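Local coordinates for protein aspartate aminotransferase (Rhodobacter sphaeroides, PDB 3NRA) that probably catalyses the pyridoxal 5'-phosphate-dependent transfer of the amino group of L-aspartate to 2-oxoglutarate, giving oxaloacetate and L-glutamate, at residues R78-L81 with G82-D85; R223-Y226 with A227-Y231; S256-G259 with Y260-G263. All coordinates share one frame; numbering follows the deposited sequence.

Interaction 1. Residues R78-L81 with G82-D85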
ATOM      1  N   ARG B  78     -10.166   4.832  -5.710  1.00 17.33           N
ATOM      2  CA  ARG B  78      -9.298   5.865  -6.358  1.00 18.42           C
ATOM      3  C   ARG B  78      -9.074   7.160  -5.537  1.00 17.57           C
ATOM      4  O   ARG B  78      -8.268   8.005  -5.927  1.00 17.83           O
ATOM      5  CB  ARG B  78      -9.831   6.218  -7.744  1.00 19.54           C
ATOM      6  CG  ARG B  78     -11.109   6.992  -7.770  1.00 23.37           C
ATOM      7  CD  ARG B  78     -11.669   7.095  -9.188  1.00 29.62           C
ATOM      8  NE  ARG B  78     -12.156   5.815  -9.699  1.00 34.76           N
ATOM      9  CZ  ARG B  78     -12.899   5.665 -10.802  1.00 40.59           C
ATOM     10  NH1 ARG B  78     -13.250   6.724 -11.560  1.00 42.19           N
ATOM     11  NH2 ARG B  78     -13.306   4.440 -11.154  1.00 41.25           N
ATOM     12  N   GLY B  79      -9.822   7.320  -4.448  1.00 16.23           N
ATOM     13  CA  GLY B  79      -9.601   8.402  -3.494  1.00 15.89           C
ATOM     14  C   GLY B  79     -10.852   9.221  -3.325  1.00 15.66           C
ATOM     15  O   GLY B  79     -11.697   9.251  -4.207  1.00 15.03           O
ATOM     16  N   ASP B  80     -10.947   9.903  -2.192  1.00 16.68           N
ATOM     17  CA  ASP B  80     -12.066  10.796  -1.882  1.00 17.32           C
ATOM     18  C   ASP B  80     -12.391  11.757  -3.066  1.00 17.69           C
ATOM     19  O   ASP B  80     -11.511  12.447  -3.586  1.00 17.53           O
ATOM     20  CB  ASP B  80     -11.773  11.579  -0.590  1.00 18.11           C
ATOM     21  CG  ASP B  80     -12.910  12.552  -0.215  1.00 22.12           C
ATOM     22  OD1 ASP B  80     -13.045  13.626  -0.866  1.00 24.85           O
ATOM     23  OD2 ASP B  80     -13.666  12.244   0.708  1.00 30.96           O
ATOM     24  N   LEU B  81     -13.644  11.744  -3.500  1.00 18.34           N
ATOM     25  CA  LEU B  81     -14.082  12.536  -4.656  1.00 19.03           C
ATOM     26  C   LEU B  81     -13.910  14.042  -4.433  1.00 17.39           C
ATOM     27  O   LEU B  81     -13.353  14.729  -5.260  1.00 17.02           O
ATOM     28  CB  LEU B  81     -15.548  12.236  -4.972  1.00 19.23           C
ATOM     29  CG  LEU B  81     -16.144  12.867  -6.253  1.00 22.69           C
ATOM     30  CD1 LEU B  81     -15.400  12.398  -7.516  1.00 22.46           C
ATOM     31  CD2 LEU B  81     -17.665  12.533  -6.343  1.00 24.25           C
ATOM     32  N   GLY B  82     -14.388  14.539  -3.303  1.00 17.16           N
ATOM     33  CA  GLY B  82     -14.230  15.965  -2.967  1.00 15.80           C
ATOM     34  C   GLY B  82     -12.769  16.442  -3.012  1.00 15.43           C
ATOM     35  O   GLY B  82     -12.485  17.531  -3.500  1.00 15.72           O
ATOM     36  N   ILE B  83     -11.841  15.593  -2.568  1.00 14.54           N
ATOM     37  CA  ILE B  83     -10.428  15.952  -2.520  1.00 13.67           C
ATOM     38  C   ILE B  83      -9.831  15.884  -3.933  1.00 14.12           C
ATOM     39  O   ILE B  83      -9.073  16.765  -4.347  1.00 13.06           O
ATOM     40  CB  ILE B  83      -9.656  15.066  -1.487  1.00 13.56           C
ATOM     41  CG1 ILE B  83     -10.202  15.341  -0.074  1.00 13.96           C
ATOM     42  CG2 ILE B  83      -8.148  15.370  -1.508  1.00 10.97           C
ATOM     43  CD1 ILE B  83      -9.741  14.379   0.959  1.00 15.48           C
ATOM     44  N   ARG B  84     -10.228  14.890  -4.704  1.00 14.62           N
ATOM     45  CA  ARG B  84      -9.818  14.864  -6.108  1.00 15.09           C
ATOM     46  C   ARG B  84     -10.278  16.110  -6.894  1.00 15.68           C
ATOM     47  O   ARG B  84      -9.483  16.713  -7.620  1.00 14.80           O
ATOM     48  CB  ARG B  84     -10.301  13.604  -6.782  1.00 15.22           C
ATOM     49  CG  ARG B  84      -9.415  12.440  -6.504  1.00 14.55           C
ATOM     50  CD  ARG B  84      -9.803  11.273  -7.322  1.00 16.86           C
ATOM     51  NE  ARG B  84     -11.001  10.634  -6.793  1.00 19.48           N
ATOM     52  CZ  ARG B  84     -12.092  10.270  -7.492  1.00 21.87           C
ATOM     53  NH1 ARG B  84     -12.205  10.477  -8.816  1.00 22.72           N
ATOM     54  NH2 ARG B  84     -13.083   9.660  -6.848  1.00 19.76           N
ATOM     55  N   ASP B  85     -11.532  16.518  -6.691  1.00 16.72           N
ATOM     56  CA  ASP B  85     -12.053  17.739  -7.286  1.00 17.74           C
ATOM     57  C   ASP B  85     -11.308  19.016  -6.843  1.00 18.08           C
ATOM     58  O   ASP B  85     -11.157  19.933  -7.631  1.00 17.51           O
ATOM     59  CB  ASP B  85     -13.557  17.886  -6.989  1.00 18.44           C
ATOM     60  CG  ASP B  85     -14.421  16.891  -7.770  1.00 20.07           C
ATOM     61  OD1 ASP B  85     -13.940  16.318  -8.790  1.00 21.21           O
ATOM     62  OD2 ASP B  85     -15.595  16.701  -7.368  1.00 19.55           O
TER
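With CG beside its own backbone N (chi1 -81°) and a bend at chi3, Arg84 folds back from the first turn of a helix over the loop before it, while Arg78, its CG wedged between backbone N and carbonyl carbon (chi1 70°), lays its chain across one face of the Arg84 guanidinium. Arg78 CG stands 3.4 Å from Arg84 CZ, near the centre of that face, and Leu81 CD1 covers the opposite face, 3.6 Å from Arg84 NH2. In the guanidinium plane, Arg84 NE and NH2 both grip Gly79 O, each at 3.0 Å. Gly79 suits its place because at its backbone angles a CB would be jammed against the preceding carbonyl. The stretch leads into helix 81-95, with Asp80 at the N-cap: its carboxylate OD1 accepts from Ile83 N at 2.9 Å through the anti lone pair, supplying an acceptor for an amide at the helix start that otherwise has only a weak bond to Asp80 O. Backbone bonds from Arg84 N to Asp80 O and from Asp85 N to Leu81 O open the helical pattern. Further partners fix the charged ends: Glu76 and Ala101 O for Arg84, Glu276 and Arg102 O for Arg78, and Arg102 for Asp85.

Interaction 2. Residues R223-Y226 with A227-Y231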
ATOM      1  N   ARG B 223       8.386  20.217  -6.886  1.00 16.65           N
ATOM      2  CA  ARG B 223       7.955  21.463  -6.245  1.00 17.45           C
ATOM      3  C   ARG B 223       9.077  22.190  -5.469  1.00 17.83           C
ATOM      4  O   ARG B 223       9.020  23.422  -5.278  1.00 18.15           O
ATOM      5  CB  ARG B 223       6.776  21.193  -5.313  1.00 17.80           C
ATOM      6  CG  ARG B 223       5.950  22.395  -5.059  1.00 20.25           C
ATOM      7  CD  ARG B 223       4.808  22.098  -4.129  1.00 19.81           C
ATOM      8  NE  ARG B 223       4.135  23.331  -3.784  1.00 21.09           N
ATOM      9  CZ  ARG B 223       3.295  23.490  -2.768  1.00 19.99           C
ATOM     10  NH1 ARG B 223       2.971  22.479  -1.988  1.00 20.67           N
ATOM     11  NH2 ARG B 223       2.742  24.667  -2.563  1.00 20.58           N
ATOM     12  N   LEU B 224      10.072  21.448  -4.995  1.00 17.08           N
ATOM     13  CA  LEU B 224      11.169  22.060  -4.259  1.00 17.50           C
ATOM     14  C   LEU B 224      12.220  22.522  -5.248  1.00 17.78           C
ATOM     15  O   LEU B 224      13.284  21.956  -5.320  1.00 18.35           O
ATOM     16  CB  LEU B 224      11.764  21.083  -3.243  1.00 16.99           C
ATOM     17  CG  LEU B 224      12.631  21.756  -2.169  1.00 18.88           C
ATOM     18  CD1 LEU B 224      11.700  22.302  -1.057  1.00 19.46           C
ATOM     19  CD2 LEU B 224      13.670  20.790  -1.591  1.00 19.39           C
ATOM     20  N   ARG B 225      11.905  23.589  -5.985  1.00 18.84           N
ATOM     21  CA  ARG B 225      12.698  24.018  -7.159  1.00 19.23           C
ATOM     22  C   ARG B 225      13.494  25.262  -6.783  1.00 18.84           C
ATOM     23  O   ARG B 225      12.932  26.231  -6.304  1.00 18.53           O
ATOM     24  CB  ARG B 225      11.769  24.302  -8.360  1.00 19.08           C
ATOM     25  CG  ARG B 225      12.478  24.854  -9.630  1.00 21.28           C
ATOM     26  CD  ARG B 225      11.506  25.075 -10.817  1.00 23.53           C
ATOM     27  NE  ARG B 225      10.368  25.937 -10.472  1.00 28.72           N
ATOM     28  CZ  ARG B 225      10.386  27.274 -10.398  1.00 31.98           C
ATOM     29  NH1 ARG B 225      11.477  27.980 -10.691  1.00 33.49           N
ATOM     30  NH2 ARG B 225       9.286  27.913 -10.020  1.00 35.09           N
ATOM     31  N   TYR B 226      14.812  25.208  -6.969  1.00 18.66           N
ATOM     32  CA  TYR B 226      15.688  26.263  -6.487  1.00 19.80           C
ATOM     33  C   TYR B 226      15.631  27.505  -7.380  1.00 21.92           C
ATOM     34  O   TYR B 226      15.284  27.425  -8.562  1.00 20.94           O
ATOM     35  CB  TYR B 226      17.122  25.738  -6.308  1.00 19.07           C
ATOM     36  CG  TYR B 226      17.178  24.691  -5.218  1.00 17.13           C
ATOM     37  CD1 TYR B 226      16.842  25.014  -3.908  1.00 16.80           C
ATOM     38  CD2 TYR B 226      17.412  23.349  -5.524  1.00 15.51           C
ATOM     39  CE1 TYR B 226      16.803  24.048  -2.914  1.00 17.50           C
ATOM     40  CE2 TYR B 226      17.391  22.385  -4.551  1.00 15.09           C
ATOM     41  CZ  TYR B 226      17.067  22.738  -3.237  1.00 15.35           C
ATOM     42  OH  TYR B 226      17.024  21.795  -2.275  1.00 13.86           O
ATOM     43  N   ALA B 227      15.891  28.659  -6.772  1.00 24.76           N
ATOM     44  CA  ALA B 227      15.780  29.953  -7.469  1.00 26.96           C
ATOM     45  C   ALA B 227      16.691  29.958  -8.685  1.00 28.07           C
ATOM     46  O   ALA B 227      17.861  29.599  -8.594  1.00 28.41           O
ATOM     47  CB  ALA B 227      16.144  31.108  -6.526  1.00 27.38           C
ATOM     48  N   GLY B 228      16.133  30.284  -9.840  1.00 29.72           N
ATOM     49  CA  GLY B 228      16.908  30.256 -11.079  1.00 30.37           C
ATOM     50  C   GLY B 228      17.088  28.857 -11.670  1.00 30.09           C
ATOM     51  O   GLY B 228      17.931  28.658 -12.577  1.00 31.67           O
ATOM     52  N   ALA B 229      16.317  27.879 -11.185  1.00 27.71           N
ATOM     53  CA  ALA B 229      16.217  26.599 -11.874  1.00 25.85           C
ATOM     54  C   ALA B 229      14.945  26.626 -12.731  1.00 24.90           C
ATOM     55  O   ALA B 229      13.914  27.131 -12.302  1.00 24.36           O
ATOM     56  CB  ALA B 229      16.177  25.458 -10.889  1.00 24.01           C
ATOM     57  N   SER B 230      15.048  26.108 -13.950  1.00 23.33           N
ATOM     58  CA  SER B 230      13.903  25.876 -14.781  1.00 23.35           C
ATOM     59  C   SER B 230      13.380  24.451 -14.524  1.00 21.11           C
ATOM     60  O   SER B 230      14.086  23.607 -13.971  1.00 20.23           O
ATOM     61  CB  SER B 230      14.271  26.064 -16.261  1.00 23.76           C
ATOM     62  OG  SER B 230      14.753  24.827 -16.820  1.00 29.36           O
ATOM     63  N   TYR B 231      12.125  24.222 -14.883  1.00 20.02           N
ATOM     64  CA  TYR B 231      11.517  22.894 -14.845  1.00 18.45           C
ATOM     65  C   TYR B 231      10.484  22.792 -15.940  1.00 18.62           C
ATOM     66  O   TYR B 231       9.646  23.683 -16.091  1.00 18.54           O
ATOM     67  CB  TYR B 231      10.863  22.621 -13.480  1.00 17.73           C
ATOM     68  CG  TYR B 231      10.430  21.195 -13.310  1.00 15.96           C
ATOM     69  CD1 TYR B 231       9.207  20.745 -13.824  1.00 14.91           C
ATOM     70  CD2 TYR B 231      11.267  20.273 -12.728  1.00 16.34           C
ATOM     71  CE1 TYR B 231       8.812  19.430 -13.698  1.00 14.00           C
ATOM     72  CE2 TYR B 231      10.891  18.948 -12.604  1.00 15.75           C
ATOM     73  CZ  TYR B 231       9.661  18.529 -13.099  1.00 16.27           C
ATOM     74  OH  TYR B 231       9.293  17.210 -12.967  1.00 17.26           O
TER
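Tyr226 to Ala229 form a type II beta turn, closed by the bond from Ala229 N to Tyr226 O at 2.9 Å, with Gly228 at the third position, where positive phi (79°) is easiest for a residue without a side chain. Just outside the turn, Arg225 reaches across to the returning limb. Its first two torsions are extended, CG lying anti to the backbone N (chi1 176°), and the bend at chi3 swings the guanidinium so that NH1 points at Ala229 O, 3.0 Å away and almost in line with the carbonyl bond. The aliphatic part of the same side chain does the packing: Arg225 CG lies 4.0 Å from Ala229 CB, and Arg225 CD rests 3.7 Å from Tyr231 CB. Arginine suits this place in that its methylenes pack on these two residues while the guanidinium end stays exposed. The ring ends of Tyr226 and Tyr231 lead away from the turn; the hydroxyl of Tyr226 bonds to Gly337 O and its ring packs on helix 304-324, while the hydroxyl of Tyr231 bonds to Asn187 O. The whole is a tight reverse turn in the loop between strands 214-218 and 245-249 of the seven-stranded aminotransferase sheet.

Interaction 3. Residues S256-G259 with Y260-G263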
ATOM      1  N   SER B 256       7.035  17.441   3.682  1.00 14.55           N
ATOM      2  CA  SER B 256       7.350  16.662   4.876  1.00 15.13           C
ATOM      3  C   SER B 256       6.139  15.879   5.412  1.00 15.40           C
ATOM      4  O   SER B 256       6.013  15.664   6.608  1.00 15.05           O
ATOM      5  CB  SER B 256       7.972  17.569   5.972  1.00 16.35           C
ATOM      6  OG  SER B 256       9.303  17.948   5.608  1.00 17.26           O
ATOM      7  N   LEU B 257       5.260  15.427   4.503  1.00 15.10           N
ATOM      8  CA  LEU B 257       4.062  14.664   4.917  1.00 14.98           C
ATOM      9  C   LEU B 257       4.244  13.140   4.747  1.00 14.69           C
ATOM     10  O   LEU B 257       3.266  12.391   4.780  1.00 15.13           O
ATOM     11  CB  LEU B 257       2.831  15.147   4.150  1.00 14.28           C
ATOM     12  CG  LEU B 257       2.455  16.623   4.279  1.00 14.66           C
ATOM     13  CD1 LEU B 257       1.064  16.834   3.721  1.00 13.99           C
ATOM     14  CD2 LEU B 257       2.508  17.073   5.702  1.00 12.62           C
ATOM     15  N   SER B 258       5.491  12.678   4.614  1.00 14.25           N
ATOM     16  CA  SER B 258       5.746  11.240   4.386  1.00 14.78           C
ATOM     17  C   SER B 258       4.986  10.361   5.378  1.00 13.94           C
ATOM     18  O   SER B 258       4.399   9.397   4.985  1.00 13.53           O
ATOM     19  CB  SER B 258       7.249  10.913   4.448  1.00 15.21           C
ATOM     20  OG  SER B 258       7.476   9.515   4.211  1.00 16.10           O
ATOM     21  N   GLY B 259       4.907  10.783   6.637  1.00 14.65           N
ATOM     22  CA  GLY B 259       4.264   9.977   7.707  1.00 15.01           C
ATOM     23  C   GLY B 259       2.776   9.692   7.502  1.00 15.69           C
ATOM     24  O   GLY B 259       2.237   8.760   8.088  1.00 15.20           O
ATOM     25  N   TYR B 260       2.117  10.515   6.665  1.00 16.39           N
ATOM     26  CA  TYR B 260       0.710  10.299   6.293  1.00 15.34           C
ATOM     27  C   TYR B 260       0.539   9.312   5.127  1.00 15.66           C
ATOM     28  O   TYR B 260      -0.518   8.764   4.964  1.00 16.39           O
ATOM     29  CB  TYR B 260       0.044  11.632   5.975  1.00 14.96           C
ATOM     30  CG  TYR B 260      -0.101  12.562   7.200  1.00 13.96           C
ATOM     31  CD1 TYR B 260      -1.127  12.387   8.108  1.00 14.49           C
ATOM     32  CD2 TYR B 260       0.741  13.638   7.380  1.00 14.17           C
ATOM     33  CE1 TYR B 260      -1.268  13.249   9.233  1.00 14.59           C
ATOM     34  CE2 TYR B 260       0.598  14.512   8.488  1.00 15.09           C
ATOM     35  CZ  TYR B 260      -0.411  14.301   9.400  1.00 12.69           C
ATOM     36  OH  TYR B 260      -0.562  15.154  10.490  1.00 15.09           O
ATOM     37  N   ARG B 261       1.601   9.104   4.335  1.00 15.36           N
ATOM     38  CA  ARG B 261       1.633   8.119   3.233  1.00 14.28           C
ATOM     39  C   ARG B 261       0.617   8.447   2.070  1.00 14.04           C
ATOM     40  O   ARG B 261      -0.370   7.725   1.862  1.00 13.18           O
ATOM     41  CB  ARG B 261       1.443   6.695   3.767  1.00 14.00           C
ATOM     42  CG  ARG B 261       1.929   5.550   2.769  1.00 13.94           C
ATOM     43  CD  ARG B 261       3.288   4.993   3.186  1.00 14.10           C
ATOM     44  NE  ARG B 261       4.302   6.029   3.224  1.00 14.71           N
ATOM     45  CZ  ARG B 261       5.026   6.447   2.192  1.00 14.24           C
ATOM     46  NH1 ARG B 261       4.974   5.844   1.013  1.00 15.93           N
ATOM     47  NH2 ARG B 261       5.837   7.470   2.362  1.00 14.43           N
ATOM     48  N   LEU B 262       0.917   9.517   1.310  1.00 13.24           N
ATOM     49  CA  LEU B 262       0.036  10.014   0.267  1.00 13.39           C
ATOM     50  C   LEU B 262       0.793  10.306  -0.994  1.00 13.37           C
ATOM     51  O   LEU B 262       1.905  10.817  -0.951  1.00 13.53           O
ATOM     52  CB  LEU B 262      -0.697  11.294   0.731  1.00 14.39           C
ATOM     53  CG  LEU B 262      -1.577  11.090   1.951  1.00 13.78           C
ATOM     54  CD1 LEU B 262      -1.812  12.410   2.631  1.00 14.01           C
ATOM     55  CD2 LEU B 262      -2.899  10.398   1.545  1.00 13.25           C
ATOM     56  N   GLY B 263       0.207   9.917  -2.128  1.00 13.11           N
ATOM     57  CA  GLY B 263       0.710  10.290  -3.421  1.00 12.49           C
ATOM     58  C   GLY B 263      -0.435  10.415  -4.353  1.00 12.88           C
ATOM     59  O   GLY B 263      -1.566  10.049  -4.011  1.00 13.48           O
TER
HETATM   60  O   HOH W   1       2.642  11.717   2.093  1.00 10.02           O
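Leu257 O is gripped by two donors: Tyr260 N donates to it at 2.9 Å from above the carbonyl plane, and a water donates a hydrogen bond to it at 2.8 Å. The same water accepts from Leu262 N at 2.9 Å, and so bridges the start of the turn to the chain that leaves it. The Leu257 to Tyr260 bond spans three residues, as in a 3-10 turn, and within this turn lies Gly259, whose backbone hydrogen-bonds to the second subunit. Tyr260 sets CG opposite its carbonyl carbon (chi1 -67°), which brings the CD2 edge of its ring against the turn, CD2 4.1 Å from Leu257 CB, with Leu257 O at the ring edge, near its plane. Its ring also meets Tyr289 of the second subunit edge-to-face, so an alanine here would probably leave Leu257 CB and that tyrosine without their aromatic neighbour and open a gap at the subunit boundary. Arg261, bent at chi2 and chi3, turns back to bring NH2 to Ser258 OG in a weak bond of 3.2 Å, the hydroxyl lying at the guanidinium edge. Arg261 NH1 bonds to the phosphate of the pyridoxal phosphate-modified lysine at position 253, which probably explains an arginine at this buried place. The segment thus links strand 245-249 to strand 263-267, with Leu257 and Tyr260 packed against helix 58-68.

How the interactions relate
From the N terminus the three contacts follow in series, each a local closure within one continuous stretch, with none enclosing or crossing another. Interaction 1 comes first, turning the loop after helix 70-73 into helix 81-95, beside strand 105-108. Interaction 2 closes a turn in the loop after strand 214-218, and interaction 3 lies in the connection from strand 245-249 to strand 263-267, close to the cofactor and the second subunit. Strand 105-108, beside interaction 1, is an outer strand paired with 263-267, into which interaction 3 leads; the centres of the two contacts are about 17 Å apart. Interaction 2 sits farther off, its centre about 22 Å from that of interaction 3.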